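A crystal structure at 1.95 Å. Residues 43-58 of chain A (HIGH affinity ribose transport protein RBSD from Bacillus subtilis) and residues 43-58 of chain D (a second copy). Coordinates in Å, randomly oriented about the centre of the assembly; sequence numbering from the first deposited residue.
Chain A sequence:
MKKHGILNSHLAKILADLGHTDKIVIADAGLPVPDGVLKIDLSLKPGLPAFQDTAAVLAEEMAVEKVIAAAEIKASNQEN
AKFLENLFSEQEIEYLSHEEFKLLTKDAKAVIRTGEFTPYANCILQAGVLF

Chain A, residues 43-58: SLKPGLPAFQDTAAVL
Chain D, residues 43-58: SLKPGLPAFQDTAAVL

What backbone does each copy bring to the contact? Both stretches fold alike. A loop holds a type II turn, K45(A) to L48(A) and K45(D) to L48(D), closed by L48(A) N to K45(A) O at 2.9 Å, while L44(A) N donates to L48(A) O at 2.8 Å; the matching bonds, L48(D) N to K45(D) O and L44(D) N to L48(D) O, are both 2.8 Å. G47(A) sits at phi/psi 89/-2 and G47(D) at 87/-8, where a CB would jam against the preceding carbonyl oxygen. The peptide bond before P49(A) and P49(D) is cis, these prolines and A50(A) and A50(D) are extended (psi 155 to 160°), and a helix starts at F51(A) and F51(D), continuing past L58(A) and L58(D), with A50(A) and A50(D) at the N-cap position.

How are the copies set against each other? The register is reciprocal: the CA atoms of P49(A) and P49(D) lie 7.8 Å apart, those of L44(A) and T54(D) 7.3 Å, and those of T54(A) and L44(D) 7.2 Å. Numbering thus runs in opposite senses across the contact, and each loop meets the other copy's helix. The pairing buries 585 Å² in total and contains no hydrogen bond between the stretches, so it rests on apolar packing.

Why do L44(A) and L44(D) dominate? They have 102 and 100 Å² covered by the other stretch, the largest areas in either. Their CA-to-CB bonds point toward the partner, with chi1 t (-171° in A, -173° in D) and chi2 p (53° and 54°). This places L44(A) CD2 4.0 Å from P49(D) CB, while L44(A) CG lies 4.0 Å from V57(D) CG2. In the reciprocal set, L44(D) CD2 is 4.1 Å from P49(A) CB and L44(D) CG is 3.8 Å from V57(A) CG2. V57(A) CG1 lies 3.7 Å from L44(D) O, and V57(D) CG1 lies 3.7 Å from L44(A) O; chi1 is t in both valines. T54(A) and T54(D) adopt chi1 m (-56° and -55°), so that each hydroxyl donates back to the helix start: T54(A) OG1 to A50(A) O is 3.1 Å, and T54(D) OG1 to A50(D) O is 3.0 Å. T54(D) OG1, bonded within its own chain, also lies 4.0 Å from L44(A) CD2.

Where does the symmetry loosen? L48(A) meets its counterpart L48(D), L48(A) CD1 lying 4.0 Å from L48(D) CD2, but the rotamers differ: t,p in A (177°, 53°) and t,t in D (-155°, -174°). K45(A) and K45(D), both exposed, start from chi1 p, and the aliphatic chain passes the partner valine, K45(A) CD to V57(D) CG2 being 4.2 Å. Farther out the lysines diverge, with chi3 m in A and t in D.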

# COMPACT_ATOMS: atom_id res chain seq x y z
N SER A 43 19.96 17.44 -8.39
CA SER A 43 21.36 17.72 -8.09
C SER A 43 22.31 16.58 -8.43
O SER A 43 21.96 15.40 -8.31
CB SER A 43 21.52 18.10 -6.61
OG SER A 43 21.31 16.99 -5.76
N LEU A 44 23.51 16.94 -8.85
CA LEU A 44 24.53 15.96 -9.19
C LEU A 44 25.77 16.26 -8.35
O LEU A 44 26.41 15.36 -7.82
CB LEU A 44 24.86 16.04 -10.69
CG LEU A 44 25.75 14.96 -11.29
CD1 LEU A 44 25.19 13.58 -10.97
CD2 LEU A 44 25.85 15.15 -12.80
N LYS A 45 26.08 17.55 -8.23
CA LYS A 45 27.23 18.02 -7.47
C LYS A 45 27.00 19.50 -7.20
O LYS A 45 26.13 20.12 -7.82
CB LYS A 45 28.51 17.82 -8.28
CG LYS A 45 28.53 18.64 -9.57
CD LYS A 45 29.66 18.22 -10.50
CE LYS A 45 31.03 18.54 -9.93
NZ LYS A 45 32.11 18.14 -10.89
N PRO A 46 27.76 20.09 -6.27
CA PRO A 46 27.57 21.51 -5.98
C PRO A 46 27.64 22.36 -7.25
O PRO A 46 28.62 22.30 -7.99
CB PRO A 46 28.71 21.81 -5.01
CG PRO A 46 28.85 20.52 -4.27
CD PRO A 46 28.77 19.49 -5.38
N GLY A 47 26.59 23.13 -7.51
CA GLY A 47 26.55 23.97 -8.69
C GLY A 47 25.98 23.32 -9.94
O GLY A 47 25.88 23.97 -10.98
N LEU A 48 25.59 22.05 -9.86
CA LEU A 48 25.04 21.35 -11.02
C LEU A 48 23.85 20.47 -10.65
O LEU A 48 24.00 19.48 -9.93
CB LEU A 48 26.15 20.51 -11.67
CG LEU A 48 25.83 19.62 -12.88
CD1 LEU A 48 25.16 20.42 -13.98
CD2 LEU A 48 27.13 19.00 -13.39
N PRO A 49 22.64 20.81 -11.14
CA PRO A 49 22.34 21.95 -12.01
C PRO A 49 22.26 23.24 -11.21
O PRO A 49 22.05 23.22 -10.00
CB PRO A 49 20.97 21.61 -12.61
CG PRO A 49 20.69 20.18 -12.16
CD PRO A 49 21.42 20.04 -10.88
N ALA A 50 22.40 24.36 -11.90
CA ALA A 50 22.34 25.67 -11.26
C ALA A 50 20.90 26.16 -11.20
O ALA A 50 20.06 25.75 -11.99
CB ALA A 50 23.20 26.67 -12.04
N PHE A 51 20.63 27.02 -10.23
CA PHE A 51 19.30 27.59 -10.04
C PHE A 51 18.82 28.25 -11.33
O PHE A 51 17.67 28.06 -11.75
CB PHE A 51 19.35 28.64 -8.93
CG PHE A 51 18.06 29.39 -8.76
CD1 PHE A 51 16.97 28.80 -8.13
CD2 PHE A 51 17.94 30.70 -9.22
CE1 PHE A 51 15.78 29.50 -7.96
CE2 PHE A 51 16.75 31.41 -9.05
CZ PHE A 51 15.67 30.81 -8.42
N GLN A 52 19.70 29.03 -11.95
CA GLN A 52 19.35 29.73 -13.18
C GLN A 52 18.97 28.78 -14.29
O GLN A 52 17.95 28.96 -14.95
CB GLN A 52 20.50 30.62 -13.64
CG GLN A 52 21.00 31.58 -12.57
CD GLN A 52 21.86 32.69 -13.13
OE1 GLN A 52 22.54 32.51 -14.14
NE2 GLN A 52 21.84 33.84 -12.47
N ASP A 53 19.79 27.75 -14.52
CA ASP A 53 19.49 26.80 -15.57
C ASP A 53 18.17 26.09 -15.37
O ASP A 53 17.39 25.93 -16.31
CB ASP A 53 20.61 25.76 -15.69
CG ASP A 53 21.90 26.37 -16.19
OD1 ASP A 53 21.84 27.32 -17.00
OD2 ASP A 53 22.98 25.90 -15.78
N THR A 54 17.89 25.69 -14.13
CA THR A 54 16.64 25.00 -13.85
C THR A 54 15.45 25.93 -14.04
O THR A 54 14.46 25.55 -14.66
CB THR A 54 16.65 24.43 -12.42
OG1 THR A 54 17.80 23.58 -12.26
CG2 THR A 54 15.40 23.61 -12.15
N ALA A 55 15.54 27.14 -13.51
CA ALA A 55 14.46 28.10 -13.64
C ALA A 55 14.18 28.44 -15.11
O ALA A 55 13.02 28.63 -15.50
CB ALA A 55 14.80 29.38 -12.86
N ALA A 56 15.23 28.50 -15.92
CA ALA A 56 15.07 28.82 -17.34
C ALA A 56 14.27 27.74 -18.07
O ALA A 56 13.38 28.06 -18.86
CB ALA A 56 16.44 28.97 -17.98
N VAL A 57 14.58 26.48 -17.81
CA VAL A 57 13.86 25.38 -18.45
C VAL A 57 12.39 25.38 -18.03
O VAL A 57 11.50 25.24 -18.88
CB VAL A 57 14.48 24.01 -18.08
CG1 VAL A 57 13.63 22.89 -18.65
CG2 VAL A 57 15.89 23.92 -18.63
N LEU A 58 12.14 25.54 -16.74
CA LEU A 58 10.76 25.55 -16.25
C LEU A 58 9.96 26.70 -16.86
O LEU A 58 8.79 26.55 -17.19
CB LEU A 58 10.73 25.65 -14.72
CG LEU A 58 10.60 24.34 -13.93
CD1 LEU A 58 9.40 23.55 -14.45
CD2 LEU A 58 11.84 23.50 -14.06
N SER D 43 17.82 14.18 -15.94
CA SER D 43 17.80 15.05 -17.11
C SER D 43 17.06 16.36 -16.90
O SER D 43 16.07 16.42 -16.17
CB SER D 43 17.19 14.30 -18.31
OG SER D 43 15.80 14.11 -18.14
N LEU D 44 17.54 17.41 -17.56
CA LEU D 44 16.92 18.73 -17.47
C LEU D 44 16.56 19.15 -18.89
O LEU D 44 15.48 19.68 -19.14
CB LEU D 44 17.90 19.73 -16.84
CG LEU D 44 17.38 21.13 -16.52
CD1 LEU D 44 16.13 21.05 -15.66
CD2 LEU D 44 18.47 21.92 -15.80
N LYS D 45 17.49 18.90 -19.81
CA LYS D 45 17.31 19.20 -21.22
C LYS D 45 18.39 18.43 -21.97
O LYS D 45 19.33 17.94 -21.36
CB LYS D 45 17.45 20.71 -21.47
CG LYS D 45 18.80 21.30 -21.15
CD LYS D 45 18.81 22.77 -21.54
CE LYS D 45 20.22 23.34 -21.50
NZ LYS D 45 20.23 24.77 -21.96
N PRO D 46 18.25 18.30 -23.30
CA PRO D 46 19.26 17.56 -24.07
C PRO D 46 20.69 17.99 -23.73
O PRO D 46 21.03 19.17 -23.80
CB PRO D 46 18.88 17.87 -25.51
CG PRO D 46 17.39 17.99 -25.43
CD PRO D 46 17.20 18.83 -24.18
N GLY D 47 21.51 17.02 -23.35
CA GLY D 47 22.89 17.30 -23.00
C GLY D 47 23.16 17.70 -21.56
O GLY D 47 24.31 17.82 -21.16
N LEU D 48 22.11 17.92 -20.78
CA LEU D 48 22.28 18.32 -19.38
C LEU D 48 21.43 17.45 -18.44
O LEU D 48 20.20 17.49 -18.49
CB LEU D 48 21.88 19.79 -19.20
CG LEU D 48 22.48 20.63 -18.06
CD1 LEU D 48 21.80 21.99 -18.04
CD2 LEU D 48 22.28 19.94 -16.71
N PRO D 49 22.08 16.64 -17.58
CA PRO D 49 23.53 16.51 -17.47
C PRO D 49 24.06 15.52 -18.49
O PRO D 49 23.31 14.69 -19.02
CB PRO D 49 23.71 16.02 -16.04
CG PRO D 49 22.54 15.10 -15.89
CD PRO D 49 21.40 15.92 -16.49
N ALA D 50 25.36 15.61 -18.77
CA ALA D 50 25.97 14.72 -19.75
C ALA D 50 26.36 13.39 -19.13
O ALA D 50 26.52 13.27 -17.92
CB ALA D 50 27.21 15.39 -20.35
N PHE D 51 26.52 12.39 -19.99
CA PHE D 51 26.92 11.05 -19.59
C PHE D 51 28.25 11.13 -18.85
O PHE D 51 28.45 10.50 -17.81
CB PHE D 51 27.07 10.18 -20.83
CG PHE D 51 27.67 8.83 -20.56
CD1 PHE D 51 26.89 7.81 -20.03
CD2 PHE D 51 29.00 8.58 -20.85
CE1 PHE D 51 27.44 6.55 -19.80
CE2 PHE D 51 29.56 7.34 -20.62
CZ PHE D 51 28.78 6.31 -20.09
N GLN D 52 29.16 11.93 -19.40
CA GLN D 52 30.49 12.10 -18.82
C GLN D 52 30.45 12.71 -17.43
O GLN D 52 31.12 12.23 -16.52
CB GLN D 52 31.36 12.94 -19.75
CG GLN D 52 31.87 12.16 -20.95
CD GLN D 52 32.70 13.00 -21.90
OE1 GLN D 52 33.48 13.85 -21.47
NE2 GLN D 52 32.54 12.76 -23.19
N ASP D 53 29.67 13.76 -17.26
CA ASP D 53 29.57 14.40 -15.95
C ASP D 53 29.02 13.43 -14.91
O ASP D 53 29.53 13.35 -13.79
CB ASP D 53 28.67 15.63 -16.02
CG ASP D 53 29.25 16.72 -16.89
OD1 ASP D 53 30.49 16.91 -16.87
OD2 ASP D 53 28.47 17.40 -17.60
N THR D 54 27.99 12.68 -15.29
CA THR D 54 27.34 11.72 -14.40
C THR D 54 28.27 10.58 -14.01
O THR D 54 28.44 10.30 -12.83
CB THR D 54 26.07 11.14 -15.04
OG1 THR D 54 25.20 12.21 -15.42
CG2 THR D 54 25.34 10.23 -14.04
N ALA D 55 28.87 9.94 -15.01
CA ALA D 55 29.78 8.83 -14.78
C ALA D 55 30.97 9.22 -13.90
O ALA D 55 31.45 8.41 -13.09
CB ALA D 55 30.28 8.28 -16.12
N ALA D 56 31.45 10.45 -14.05
CA ALA D 56 32.60 10.93 -13.28
C ALA D 56 32.24 11.08 -11.80
O ALA D 56 33.02 10.70 -10.92
CB ALA D 56 33.08 12.27 -13.84
N VAL D 57 31.07 11.65 -11.54
CA VAL D 57 30.63 11.82 -10.16
C VAL D 57 30.46 10.45 -9.50
O VAL D 57 30.94 10.23 -8.39
CB VAL D 57 29.31 12.61 -10.10
CG1 VAL D 57 28.76 12.62 -8.68
CG2 VAL D 57 29.54 14.04 -10.58
N LEU D 58 29.81 9.52 -10.20
CA LEU D 58 29.60 8.18 -9.64
C LEU D 58 30.92 7.45 -9.35
O LEU D 58 31.04 6.76 -8.35
CB LEU D 58 28.75 7.32 -10.58
CG LEU D 58 27.23 7.33 -10.36
CD1 LEU D 58 26.92 6.82 -8.95
CD2 LEU D 58 26.68 8.72 -10.54